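PDB 5GV0: lysosome-associated membrane glycoprotein 1 from Mus musculus, which is a glycoprotein of the lysosomal membrane that can assemble with others of its kind, represented here by its membrane-proximal luminal domain. Local coordinates for residues 5-10 against 41-46; 23-28 against 65-70; 109-114 against 140-145. All coordinates share one frame; numbering follows the deposited sequence.

Contact 1 (5-10 against 41-46)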
ATOM      1  N   SER A   5       5.521  -2.000  -9.917  1.00 10.84           N
ATOM      2  CA  SER A   5       4.289  -2.162 -10.674  1.00 11.33           C
ATOM      3  C   SER A   5       3.550  -0.844 -10.734  1.00 11.11           C
ATOM      4  O   SER A   5       3.652  -0.022  -9.815  1.00 12.33           O
ATOM      5  CB  SER A   5       3.399  -3.232 -10.045  1.00 18.14           C
ATOM      6  OG  SER A   5       4.077  -4.474 -10.001  1.00 30.15           O
ATOM      7  N   LYS A   6       2.797  -0.648 -11.807  1.00 14.63           N
ATOM      8  CA  LYS A   6       2.051   0.581 -12.001  1.00 12.05           C
ATOM      9  C   LYS A   6       0.568   0.362 -11.761  1.00 12.22           C
ATOM     10  O   LYS A   6       0.004  -0.691 -12.079  1.00 15.08           O
ATOM     11  CB  LYS A   6       2.306   1.131 -13.408  1.00 14.30           C
ATOM     12  CG  LYS A   6       3.784   1.425 -13.648  1.00 26.63           C
ATOM     13  CD  LYS A   6       4.031   2.184 -14.940  1.00 39.73           C
ATOM     14  CE  LYS A   6       5.526   2.356 -15.180  1.00 34.44           C
ATOM     15  NZ  LYS A   6       6.210   2.952 -13.999  1.00 36.05           N
ATOM     16  N   TYR A   7      -0.061   1.370 -11.174  1.00  9.68           N
ATOM     17  CA  TYR A   7      -1.475   1.308 -10.825  1.00 12.23           C
ATOM     18  C   TYR A   7      -2.175   2.606 -11.189  1.00 10.41           C
ATOM     19  O   TYR A   7      -1.627   3.689 -10.995  1.00 11.64           O
ATOM     20  CB  TYR A   7      -1.649   1.035  -9.328  1.00 13.08           C
ATOM     21  CG  TYR A   7      -0.891  -0.171  -8.809  1.00 12.12           C
ATOM     22  CD1 TYR A   7      -1.461  -1.435  -8.843  1.00 16.05           C
ATOM     23  CD2 TYR A   7       0.381  -0.040  -8.274  1.00 12.65           C
ATOM     24  CE1 TYR A   7      -0.779  -2.543  -8.362  1.00 14.87           C
ATOM     25  CE2 TYR A   7       1.069  -1.136  -7.793  1.00 13.85           C
ATOM     26  CZ  TYR A   7       0.482  -2.382  -7.839  1.00 15.58           C
ATOM     27  OH  TYR A   7       1.164  -3.478  -7.354  1.00 15.32           O
ATOM     28  N   ASN A   8      -3.396   2.484 -11.696  1.00 12.41           N
ATOM     29  CA  ASN A   8      -4.240   3.624 -12.030  1.00 13.85           C
ATOM     30  C   ASN A   8      -5.645   3.303 -11.541  1.00 14.11           C
ATOM     31  O   ASN A   8      -6.214   2.297 -11.944  1.00 14.82           O
ATOM     32  CB  ASN A   8      -4.210   3.891 -13.539  1.00 17.53           C
ATOM     33  CG  ASN A   8      -5.216   4.935 -13.984  1.00 31.08           C
ATOM     34  OD1 ASN A   8      -5.376   5.976 -13.354  1.00 33.43           O
ATOM     35  ND2 ASN A   8      -5.892   4.659 -15.091  1.00 43.54           N
ATOM     36  N   VAL A   9      -6.179   4.117 -10.638  1.00 10.89           N
ATOM     37  CA  VAL A   9      -7.553   3.942 -10.181  1.00 11.40           C
ATOM     38  C   VAL A   9      -8.381   5.108 -10.700  1.00 12.34           C
ATOM     39  O   VAL A   9      -8.065   6.268 -10.436  1.00 11.52           O
ATOM     40  CB  VAL A   9      -7.642   3.858  -8.641  1.00 12.74           C
ATOM     41  CG1 VAL A   9      -9.092   3.732  -8.181  1.00 13.87           C
ATOM     42  CG2 VAL A   9      -6.812   2.687  -8.123  1.00 12.09           C
ATOM     43  N   THR A  10      -9.421   4.796 -11.470  1.00 11.55           N
ATOM     44  CA  THR A  10     -10.300   5.816 -12.027  1.00 12.49           C
ATOM     45  C   THR A  10     -11.748   5.558 -11.638  1.00 12.65           C
ATOM     46  O   THR A  10     -12.194   4.406 -11.616  1.00 16.34           O
ATOM     47  CB  THR A  10     -10.184   5.875 -13.564  1.00 17.24           C
ATOM     48  OG1 THR A  10      -8.831   6.152 -13.936  1.00 28.18           O
ATOM     49  CG2 THR A  10     -11.073   6.974 -14.133  1.00 19.49           C
ATOM     50  N   PHE A  41       6.511 -11.808   1.244  1.00 12.11           N
ATOM     51  CA  PHE A  41       5.670 -12.044   0.083  1.00 13.54           C
ATOM     52  C   PHE A  41       5.638 -10.779  -0.750  1.00 14.96           C
ATOM     53  O   PHE A  41       5.050  -9.772  -0.341  1.00 13.17           O
ATOM     54  CB  PHE A  41       4.262 -12.452   0.505  1.00 14.93           C
ATOM     55  CG  PHE A  41       4.209 -13.755   1.237  1.00 17.33           C
ATOM     56  CD1 PHE A  41       4.133 -14.949   0.539  1.00 25.10           C
ATOM     57  CD2 PHE A  41       4.249 -13.793   2.618  1.00 15.17           C
ATOM     58  CE1 PHE A  41       4.094 -16.154   1.212  1.00 22.61           C
ATOM     59  CE2 PHE A  41       4.210 -15.000   3.290  1.00 18.79           C
ATOM     60  CZ  PHE A  41       4.134 -16.178   2.581  1.00 19.34           C
ATOM     61  N   ASN A  42       6.289 -10.814  -1.905  1.00 13.26           N
ATOM     62  CA  ASN A  42       6.293  -9.656  -2.781  1.00 12.23           C
ATOM     63  C   ASN A  42       4.945  -9.477  -3.453  1.00 14.57           C
ATOM     64  O   ASN A  42       4.319 -10.444  -3.885  1.00 16.72           O
ATOM     65  CB  ASN A  42       7.387  -9.778  -3.843  1.00 14.54           C
ATOM     66  CG  ASN A  42       8.778  -9.635  -3.268  1.00 17.11           C
ATOM     67  OD1 ASN A  42       8.948  -9.192  -2.136  1.00 19.67           O
ATOM     68  ND2 ASN A  42       9.784  -9.992  -4.055  1.00 19.33           N
ATOM     69  N   ILE A  43       4.494  -8.236  -3.534  1.00 11.98           N
ATOM     70  CA  ILE A  43       3.356  -7.926  -4.375  1.00 12.88           C
ATOM     71  C   ILE A  43       3.830  -8.091  -5.806  1.00 15.23           C
ATOM     72  O   ILE A  43       4.826  -7.500  -6.221  1.00 15.31           O
ATOM     73  CB  ILE A  43       2.833  -6.520  -4.127  1.00 10.89           C
ATOM     74  CG1 ILE A  43       2.357  -6.379  -2.680  1.00 22.70           C
ATOM     75  CG2 ILE A  43       1.709  -6.207  -5.108  1.00 13.29           C
ATOM     76  CD1 ILE A  43       1.457  -7.497  -2.209  1.00 23.06           C
ATOM     77  N   SER A  44       3.130  -8.939  -6.542  1.00 17.19           N
ATOM     78  CA  SER A  44       3.557  -9.338  -7.869  1.00 20.61           C
ATOM     79  C   SER A  44       2.919  -8.473  -8.940  1.00 20.40           C
ATOM     80  O   SER A  44       1.783  -8.036  -8.793  1.00 15.44           O
ATOM     81  CB  SER A  44       3.210 -10.805  -8.104  1.00 21.04           C
ATOM     82  OG  SER A  44       3.460 -11.173  -9.445  1.00 26.45           O
ATOM     83  N   PRO A  45       3.650  -8.234 -10.035  1.00 26.70           N
ATOM     84  CA  PRO A  45       3.069  -7.577 -11.208  1.00 27.13           C
ATOM     85  C   PRO A  45       1.868  -8.372 -11.733  1.00 22.20           C
ATOM     86  O   PRO A  45       0.961  -7.809 -12.350  1.00 25.08           O
ATOM     87  CB  PRO A  45       4.229  -7.571 -12.214  1.00 24.41           C
ATOM     88  CG  PRO A  45       5.151  -8.650 -11.744  1.00 37.34           C
ATOM     89  CD  PRO A  45       5.055  -8.617 -10.255  1.00 27.92           C
ATOM     90  N   ASN A  46       1.869  -9.669 -11.446  1.00 18.04           N
ATOM     91  CA  ASN A  46       0.825 -10.592 -11.876  1.00 17.27           C
ATOM     92  C   ASN A  46      -0.482 -10.455 -11.117  1.00 18.47           C
ATOM     93  O   ASN A  46      -1.512 -10.961 -11.553  1.00 18.66           O
ATOM     94  CB  ASN A  46       1.314 -12.030 -11.737  1.00 19.79           C
ATOM     95  CG  ASN A  46       2.545 -12.302 -12.567  1.00 23.55           C
ATOM     96  OD1 ASN A  46       2.746 -11.684 -13.611  1.00 26.11           O
ATOM     97  ND2 ASN A  46       3.381 -13.225 -12.106  1.00 29.97           N
TER
HETATM   98  O   HOH W   1       0.465  -5.638  -8.933  1.00 23.78           O
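Tyr7 and Ile43 meet through the phenol oxygen and a branch methyl: Tyr7 OH lies 3.6 Å from Ile43 CG2, and the two side chains cross at about a right angle. With CG placed anti to the carbonyl carbon (chi1 -53°), the tyrosine extends its hydroxyl end toward residues 41-46, although its CA and CB do not lead that way. The second direct touch is also polar against apolar. Ser5 OG rests 3.5 Å from Pro45 CA and 3.8 Å from Pro45 CB, at the start of the proline ring.

Hydrogen bonding between the segments runs through a water. This molecule lies 2.8 Å from Tyr7 OH and donates to Ser44 O at 2.7 Å, so one backbone carbonyl is tied to the tyrosine by a two-step bridge. Within residues 41-46, Asn46 N donates to Ser44 OG (3.0 Å, 155° at the hydrogen), an ST turn that folds the chain around Pro45 as it leaves strand 36-42.

In the fold, strands 5-11 and 36-42 both pair antiparallel with strand 14-30. Ser5 bonds through its backbone to Met21 and Phe41 to Leu25, which places the two segments at successive levels beside the same long strand. Tyr7 and Ile43 also pack on Val62 of the facing sheet.

Since hydroxyls meet carbon in both direct touches and the polar link needs a water, this junction is held mainly by packing and solvent bridging, with its geometry set by the shared strand.

Contact 2 (23-28 against 65-70)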
ATOM      1  N   LEU A  23       6.306  -3.295  -3.610  1.00  9.62           N
ATOM      2  CA  LEU A  23       5.785  -3.586  -2.279  1.00 10.05           C
ATOM      3  C   LEU A  23       6.052  -5.018  -1.856  1.00 11.59           C
ATOM      4  O   LEU A  23       6.092  -5.925  -2.682  1.00 12.28           O
ATOM      5  CB  LEU A  23       4.283  -3.326  -2.224  1.00 13.31           C
ATOM      6  CG  LEU A  23       3.770  -1.948  -2.642  1.00 12.39           C
ATOM      7  CD1 LEU A  23       2.259  -1.983  -2.654  1.00 14.37           C
ATOM      8  CD2 LEU A  23       4.269  -0.873  -1.699  1.00 14.21           C
ATOM      9  N   GLN A  24       6.199  -5.209  -0.550  1.00 11.21           N
ATOM     10  CA  GLN A  24       6.518  -6.509   0.015  1.00 11.76           C
ATOM     11  C   GLN A  24       5.868  -6.640   1.379  1.00 12.48           C
ATOM     12  O   GLN A  24       5.962  -5.728   2.200  1.00 14.50           O
ATOM     13  CB  GLN A  24       8.030  -6.658   0.116  1.00 11.91           C
ATOM     14  CG  GLN A  24       8.532  -7.871   0.862  1.00 13.89           C
ATOM     15  CD  GLN A  24      10.037  -7.841   0.953  1.00 15.01           C
ATOM     16  OE1 GLN A  24      10.600  -7.272   1.886  1.00 18.51           O
ATOM     17  NE2 GLN A  24      10.699  -8.414  -0.045  1.00 19.89           N
ATOM     18  N   LEU A  25       5.192  -7.756   1.614  1.00 10.21           N
ATOM     19  CA  LEU A  25       4.649  -8.048   2.938  1.00 10.75           C
ATOM     20  C   LEU A  25       5.663  -8.852   3.732  1.00 12.36           C
ATOM     21  O   LEU A  25       6.171  -9.857   3.254  1.00 13.79           O
ATOM     22  CB  LEU A  25       3.334  -8.813   2.832  1.00 13.28           C
ATOM     23  CG  LEU A  25       2.234  -8.121   2.030  1.00 16.76           C
ATOM     24  CD1 LEU A  25       1.173  -9.131   1.656  1.00 20.93           C
ATOM     25  CD2 LEU A  25       1.636  -6.988   2.843  1.00 19.15           C
ATOM     26  N   ASN A  26       5.963  -8.403   4.941  1.00  9.16           N
ATOM     27  CA  ASN A  26       6.843  -9.137   5.837  1.00 12.50           C
ATOM     28  C   ASN A  26       5.989  -9.655   6.985  1.00 12.70           C
ATOM     29  O   ASN A  26       5.493  -8.869   7.800  1.00 11.46           O
ATOM     30  CB  ASN A  26       7.983  -8.233   6.331  1.00 13.01           C
ATOM     31  CG  ASN A  26       8.975  -8.953   7.235  1.00 28.35           C
ATOM     32  OD1 ASN A  26       8.599  -9.746   8.094  1.00 24.13           O
ATOM     33  ND2 ASN A  26      10.256  -8.654   7.052  1.00 41.96           N
ATOM     34  N   ILE A  27       5.785 -10.966   7.032  1.00 13.16           N
ATOM     35  CA  ILE A  27       4.864 -11.536   8.007  1.00 11.65           C
ATOM     36  C   ILE A  27       5.530 -12.590   8.886  1.00 13.03           C
ATOM     37  O   ILE A  27       6.217 -13.502   8.406  1.00 13.70           O
ATOM     38  CB  ILE A  27       3.611 -12.134   7.316  1.00 12.65           C
ATOM     39  CG1 ILE A  27       2.628 -12.643   8.369  1.00 19.40           C
ATOM     40  CG2 ILE A  27       3.983 -13.223   6.310  1.00 15.51           C
ATOM     41  CD1 ILE A  27       1.210 -12.722   7.879  1.00 32.39           C
ATOM     42  N   THR A  28       5.343 -12.427  10.191  1.00 12.41           N
ATOM     43  CA  THR A  28       5.810 -13.391  11.171  1.00 14.73           C
ATOM     44  C   THR A  28       4.606 -14.166  11.682  1.00 16.87           C
ATOM     45  O   THR A  28       3.613 -13.564  12.081  1.00 17.93           O
ATOM     46  CB  THR A  28       6.536 -12.695  12.325  1.00 15.38           C
ATOM     47  OG1 THR A  28       7.666 -11.978  11.810  1.00 18.07           O
ATOM     48  CG2 THR A  28       7.008 -13.703  13.356  1.00 17.49           C
ATOM     49  N   LYS A  65      -4.908 -15.607  -5.628  1.00 25.92           N
ATOM     50  CA  LYS A  65      -5.719 -16.690  -5.080  1.00 31.32           C
ATOM     51  C   LYS A  65      -5.598 -16.831  -3.559  1.00 26.23           C
ATOM     52  O   LYS A  65      -6.559 -17.202  -2.888  1.00 31.94           O
ATOM     53  CB  LYS A  65      -5.340 -18.012  -5.755  1.00 34.55           C
ATOM     54  CG  LYS A  65      -6.271 -19.170  -5.432  1.00 43.66           C
ATOM     55  CD  LYS A  65      -5.892 -20.417  -6.217  1.00 49.03           C
ATOM     56  CE  LYS A  65      -4.535 -20.954  -5.789  1.00 48.57           C
ATOM     57  NZ  LYS A  65      -4.539 -21.412  -4.371  1.00 57.63           N
ATOM     58  N   ASN A  66      -4.424 -16.523  -3.019  1.00 20.00           N
ATOM     59  CA  ASN A  66      -4.153 -16.771  -1.605  1.00 23.08           C
ATOM     60  C   ASN A  66      -4.047 -15.524  -0.739  1.00 20.33           C
ATOM     61  O   ASN A  66      -3.802 -15.621   0.462  1.00 19.34           O
ATOM     62  CB  ASN A  66      -2.862 -17.578  -1.458  1.00 24.85           C
ATOM     63  CG  ASN A  66      -3.038 -19.037  -1.826  1.00 40.49           C
ATOM     64  OD1 ASN A  66      -2.432 -19.528  -2.778  1.00 43.65           O
ATOM     65  ND2 ASN A  66      -3.869 -19.742  -1.065  1.00 45.17           N
ATOM     66  N   ARG A  67      -4.245 -14.353  -1.334  1.00 17.89           N
ATOM     67  CA  ARG A  67      -3.927 -13.118  -0.633  1.00 16.68           C
ATOM     68  C   ARG A  67      -4.632 -11.917  -1.238  1.00 14.88           C
ATOM     69  O   ARG A  67      -4.704 -11.784  -2.457  1.00 16.79           O
ATOM     70  CB  ARG A  67      -2.416 -12.894  -0.659  1.00 16.88           C
ATOM     71  CG  ARG A  67      -1.919 -11.694   0.124  1.00 29.79           C
ATOM     72  CD  ARG A  67      -0.787 -11.017  -0.629  1.00 45.11           C
ATOM     73  NE  ARG A  67      -1.302 -10.176  -1.701  1.00 38.42           N
ATOM     74  CZ  ARG A  67      -0.747 -10.053  -2.903  1.00 32.75           C
ATOM     75  NH1 ARG A  67       0.358 -10.721  -3.216  1.00 31.26           N
ATOM     76  NH2 ARG A  67      -1.309  -9.254  -3.795  1.00 20.77           N
ATOM     77  N   ALA A  68      -5.148 -11.043  -0.382  1.00 14.28           N
ATOM     78  CA  ALA A  68      -5.677  -9.767  -0.831  1.00 11.94           C
ATOM     79  C   ALA A  68      -5.156  -8.661   0.064  1.00 11.99           C
ATOM     80  O   ALA A  68      -5.312  -8.716   1.286  1.00 14.54           O
ATOM     81  CB  ALA A  68      -7.204  -9.783  -0.839  1.00 15.41           C
ATOM     82  N   LEU A  69      -4.521  -7.673  -0.552  1.00 10.80           N
ATOM     83  CA  LEU A  69      -3.995  -6.514   0.158  1.00 10.54           C
ATOM     84  C   LEU A  69      -4.727  -5.266  -0.276  1.00 11.17           C
ATOM     85  O   LEU A  69      -4.760  -4.966  -1.468  1.00 10.66           O
ATOM     86  CB  LEU A  69      -2.502  -6.346  -0.119  1.00 10.27           C
ATOM     87  CG  LEU A  69      -1.885  -5.039   0.402  1.00 11.37           C
ATOM     88  CD1 LEU A  69      -1.800  -5.045   1.922  1.00 12.79           C
ATOM     89  CD2 LEU A  69      -0.502  -4.808  -0.213  1.00 16.15           C
ATOM     90  N   GLU A  70      -5.290  -4.523   0.675  1.00  9.10           N
ATOM     91  CA  GLU A  70      -5.924  -3.251   0.331  1.00 10.20           C
ATOM     92  C   GLU A  70      -5.233  -2.109   1.045  1.00 10.42           C
ATOM     93  O   GLU A  70      -5.024  -2.139   2.264  1.00 11.15           O
ATOM     94  CB  GLU A  70      -7.415  -3.238   0.663  1.00 10.53           C
ATOM     95  CG  GLU A  70      -8.104  -1.935   0.203  1.00 12.25           C
ATOM     96  CD  GLU A  70      -9.599  -1.960   0.416  1.00 15.83           C
ATOM     97  OE1 GLU A  70     -10.028  -1.884   1.583  1.00 18.79           O
ATOM     98  OE2 GLU A  70     -10.344  -2.061  -0.584  1.00 18.96           O
TER
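Leu25 divides its two methyl groups between two residues of the opposing strand. CD1 lies 3.6 Å from Arg67 CD, against the aliphatic part of that chain, while CD2 lies 4.1 Å from Leu69 CD1. The leucine and the arginine meet at a slant; the two leucine side chains run antiparallel and overlap at one methyl of each. Arg67 starts with CG anti to its backbone N (chi1 -176°) and then bends at chi2 and chi3, which presents its CD methylene to Leu25 and turns the guanidinium aside.

Strand 14-30 belongs to one sheet and strand 67-76 to the other, and all three side chains project into the layer between them. The nearest CA atoms, of Leu25 and Leu69, are 9.2 Å apart, a separation filled by side chains. This two-sheet packing is consistent with the beta-prism described for LAMP luminal domains.

Farther out, Arg67 NH2 forms a salt bridge with Asp47 and a hydrogen bond to Val62 O, which anchor the charged end of a buried residue. Ile43 packs on both Arg67 and Leu69, and Leu89 on both Leu25 and Arg67. Ala68 points away from residues 23-28 and, like Glu70, touches an attached NAG.

Contact 3 (109-114 against 140-145)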
ATOM      1  N   LYS A 109      -0.186   6.652   9.066  1.00 12.18           N
ATOM      2  CA  LYS A 109       0.063   7.896   8.355  1.00 13.05           C
ATOM      3  C   LYS A 109       1.430   7.813   7.709  1.00 15.70           C
ATOM      4  O   LYS A 109       2.456   8.103   8.336  1.00 19.70           O
ATOM      5  CB  LYS A 109      -0.036   9.115   9.276  1.00 13.93           C
ATOM      6  CG  LYS A 109       0.155  10.432   8.521  1.00 18.41           C
ATOM      7  CD  LYS A 109      -0.313  11.639   9.321  1.00 24.45           C
ATOM      8  CE  LYS A 109      -1.826  11.771   9.288  1.00 25.67           C
ATOM      9  NZ  LYS A 109      -2.287  13.015   9.970  1.00 27.53           N
ATOM     10  N   ALA A 110       1.440   7.368   6.460  1.00 11.53           N
ATOM     11  CA  ALA A 110       2.673   7.240   5.705  1.00 11.87           C
ATOM     12  C   ALA A 110       2.438   7.733   4.289  1.00 11.37           C
ATOM     13  O   ALA A 110       1.303   8.038   3.915  1.00 12.72           O
ATOM     14  CB  ALA A 110       3.160   5.786   5.707  1.00 13.42           C
ATOM     15  N   LEU A 111       3.518   7.819   3.517  1.00 13.22           N
ATOM     16  CA  LEU A 111       3.455   8.241   2.118  1.00 11.62           C
ATOM     17  C   LEU A 111       2.718   9.579   1.992  1.00 14.27           C
ATOM     18  O   LEU A 111       1.940   9.797   1.065  1.00 13.43           O
ATOM     19  CB  LEU A 111       2.775   7.159   1.263  1.00 11.05           C
ATOM     20  CG  LEU A 111       3.163   5.697   1.509  1.00 13.98           C
ATOM     21  CD1 LEU A 111       2.467   4.777   0.497  1.00 13.27           C
ATOM     22  CD2 LEU A 111       4.678   5.503   1.466  1.00 15.07           C
ATOM     23  N   GLN A 112       2.973  10.477   2.936  1.00 13.85           N
ATOM     24  CA  GLN A 112       2.236  11.728   3.006  1.00 13.21           C
ATOM     25  C   GLN A 112       2.801  12.789   2.072  1.00 11.91           C
ATOM     26  O   GLN A 112       4.010  13.023   2.032  1.00 14.01           O
ATOM     27  CB  GLN A 112       2.230  12.253   4.439  1.00 13.57           C
ATOM     28  CG  GLN A 112       1.422  13.538   4.617  1.00 15.60           C
ATOM     29  CD  GLN A 112       1.235  13.921   6.073  1.00 23.70           C
ATOM     30  OE1 GLN A 112       0.178  13.682   6.657  1.00 24.80           O
ATOM     31  NE2 GLN A 112       2.257  14.528   6.664  1.00 28.78           N
ATOM     32  N   ALA A 113       1.911  13.444   1.334  1.00 11.20           N
ATOM     33  CA  ALA A 113       2.309  14.535   0.464  1.00 11.29           C
ATOM     34  C   ALA A 113       1.171  15.523   0.276  1.00 11.48           C
ATOM     35  O   ALA A 113       0.005  15.224   0.543  1.00 11.65           O
ATOM     36  CB  ALA A 113       2.772  14.004  -0.894  1.00 10.68           C
ATOM     37  N   THR A 114       1.536  16.710  -0.187  1.00 10.95           N
ATOM     38  CA  THR A 114       0.588  17.745  -0.540  1.00 10.19           C
ATOM     39  C   THR A 114      -0.353  17.304  -1.653  1.00 11.31           C
ATOM     40  O   THR A 114       0.079  16.769  -2.671  1.00 11.09           O
ATOM     41  CB  THR A 114       1.330  19.000  -0.990  1.00 13.14           C
ATOM     42  OG1 THR A 114       2.284  19.375   0.018  1.00 13.67           O
ATOM     43  CG2 THR A 114       0.361  20.140  -1.261  1.00 16.43           C
ATOM     44  N   VAL A 140       8.605   3.958  -4.220  1.00 12.05           N
ATOM     45  CA  VAL A 140       7.256   4.426  -4.474  1.00 12.77           C
ATOM     46  C   VAL A 140       7.220   5.810  -5.090  1.00 11.68           C
ATOM     47  O   VAL A 140       7.984   6.696  -4.712  1.00 12.10           O
ATOM     48  CB  VAL A 140       6.428   4.430  -3.163  1.00 12.73           C
ATOM     49  CG1 VAL A 140       7.133   5.258  -2.079  1.00 13.10           C
ATOM     50  CG2 VAL A 140       5.010   4.925  -3.393  1.00 13.37           C
ATOM     51  N   GLN A 141       6.343   5.970  -6.070  1.00 10.54           N
ATOM     52  CA  GLN A 141       5.805   7.280  -6.392  1.00 10.09           C
ATOM     53  C   GLN A 141       4.293   7.109  -6.351  1.00  9.77           C
ATOM     54  O   GLN A 141       3.761   6.176  -6.959  1.00  9.97           O
ATOM     55  CB  GLN A 141       6.294   7.789  -7.749  1.00 10.52           C
ATOM     56  CG  GLN A 141       5.829   9.219  -8.034  1.00 11.90           C
ATOM     57  CD  GLN A 141       6.558   9.861  -9.188  1.00 14.27           C
ATOM     58  OE1 GLN A 141       7.265   9.193  -9.951  1.00 14.20           O
ATOM     59  NE2 GLN A 141       6.389  11.173  -9.331  1.00 11.42           N
ATOM     60  N   VAL A 142       3.600   7.964  -5.602  1.00  9.14           N
ATOM     61  CA  VAL A 142       2.171   7.763  -5.409  1.00  8.96           C
ATOM     62  C   VAL A 142       1.446   9.094  -5.236  1.00 10.29           C
ATOM     63  O   VAL A 142       1.986  10.061  -4.687  1.00 10.82           O
ATOM     64  CB  VAL A 142       1.896   6.816  -4.202  1.00  9.83           C
ATOM     65  CG1 VAL A 142       2.346   7.446  -2.891  1.00 11.02           C
ATOM     66  CG2 VAL A 142       0.423   6.426  -4.139  1.00 12.58           C
ATOM     67  N   GLN A 143       0.222   9.146  -5.740  1.00  9.40           N
ATOM     68  CA  GLN A 143      -0.598  10.343  -5.631  1.00  9.27           C
ATOM     69  C   GLN A 143      -2.070   9.961  -5.523  1.00 10.29           C
ATOM     70  O   GLN A 143      -2.573   9.187  -6.349  1.00 11.14           O
ATOM     71  CB  GLN A 143      -0.355  11.249  -6.832  1.00  8.59           C
ATOM     72  CG  GLN A 143      -1.094  12.584  -6.770  1.00 12.28           C
ATOM     73  CD  GLN A 143      -0.632  13.519  -7.865  1.00  9.25           C
ATOM     74  OE1 GLN A 143       0.503  13.420  -8.334  1.00 11.27           O
ATOM     75  NE2 GLN A 143      -1.511  14.428  -8.293  1.00 12.20           N
ATOM     76  N   ALA A 144      -2.747  10.487  -4.507  1.00  9.16           N
ATOM     77  CA  ALA A 144      -4.142  10.167  -4.250  1.00 10.12           C
ATOM     78  C   ALA A 144      -5.012  11.421  -4.243  1.00 11.04           C
ATOM     79  O   ALA A 144      -4.545  12.513  -3.888  1.00 12.43           O
ATOM     80  CB  ALA A 144      -4.277   9.418  -2.919  1.00 11.91           C
ATOM     81  N   PHE A 145      -6.263  11.218  -4.658  1.00 10.98           N
ATOM     82  CA  PHE A 145      -7.354  12.195  -4.670  1.00 11.95           C
ATOM     83  C   PHE A 145      -7.228  13.110  -5.885  1.00 13.72           C
ATOM     84  O   PHE A 145      -7.719  12.763  -6.954  1.00 20.86           O
ATOM     85  CB  PHE A 145      -7.428  12.961  -3.338  1.00 12.25           C
ATOM     86  CG  PHE A 145      -7.812  12.073  -2.176  1.00 10.81           C
ATOM     87  CD1 PHE A 145      -9.147  11.802  -1.914  1.00 10.56           C
ATOM     88  CD2 PHE A 145      -6.843  11.461  -1.394  1.00 11.09           C
ATOM     89  CE1 PHE A 145      -9.512  10.958  -0.880  1.00 12.13           C
ATOM     90  CE2 PHE A 145      -7.199  10.610  -0.357  1.00 13.30           C
ATOM     91  CZ  PHE A 145      -8.540  10.359  -0.101  1.00 12.92           C
TER
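Val140 and Val142 share a single partner, Leu111, whose side chain reaches across from the other segment. At Val140, the first residue of strand 140-144, the approach is methyl to methyl: CG1 lies 4.3 Å from Leu111 CD2, one of the branches at the end of the leucine. Tyr119, on the neighbouring strand 118-121, packs on Val140 and on Leu111 and so borders the pair.

Two residues along, Val142 points the same way and meets both the base and a branch of the leucine, with CG1 4.2 Å from Leu111 CB. A chi1 of 65° sets this methyl between N and C of its own backbone, and from there it faces the leucine, while CG2 lies farther from it. Val142 CG1 is also 4.3 Å from Leu111 CD1, so the two branches of the leucine are shared out, CD2 to Val140 and CD1, with CB, to Val142. Val142 and Leu111 also have the closest CA atoms of the two segments, 7.7 Å apart.

Beyond Val142 the direct touching ends, although Ala144 and Ala113 both pack on Phe82 of strand 81-92, a shared neighbour farther along.

Leu111 owes its place to the chain around it. Its backbone sits in the left-handed region (phi 53°, psi 40°), at a corner where the chain turns before strand 112-114. That strand belongs to the six-stranded antiparallel sheet, whereas strand 140-144 belongs to the mixed sheet, so the leucine at the corner spans the interior between the two layers.

All three touching residues are buried and meet carbon to carbon. The contact is therefore purely hydrophobic: shape and exclusion of water, rather than directional bonds, hold this corner against strand 140-144.

Contacts 1 and 2 are directly joined, with centres about 12 Å apart. Asn42 OD1 lies 2.8 Å from Gln24 NE2, a probable hydrogen bond between neighbouring strands, and Ile43 CD1 packs 3.4 Å from Arg67 CZ; strand 14-30 pairs with both strands of contact 1 and supplies one side of contact 2. Contact 3 stands apart: its centre is about 16 Å from that of contact 1 and about 20 Å from that of contact 2, on the other side of the chain's centre from the latter, yet strand 140-144 pairs with strand 14-30. Attached sugars flank the set, an NAG lying about 6 Å from the Leu69 side chain and another touching Lys109 of contact 3.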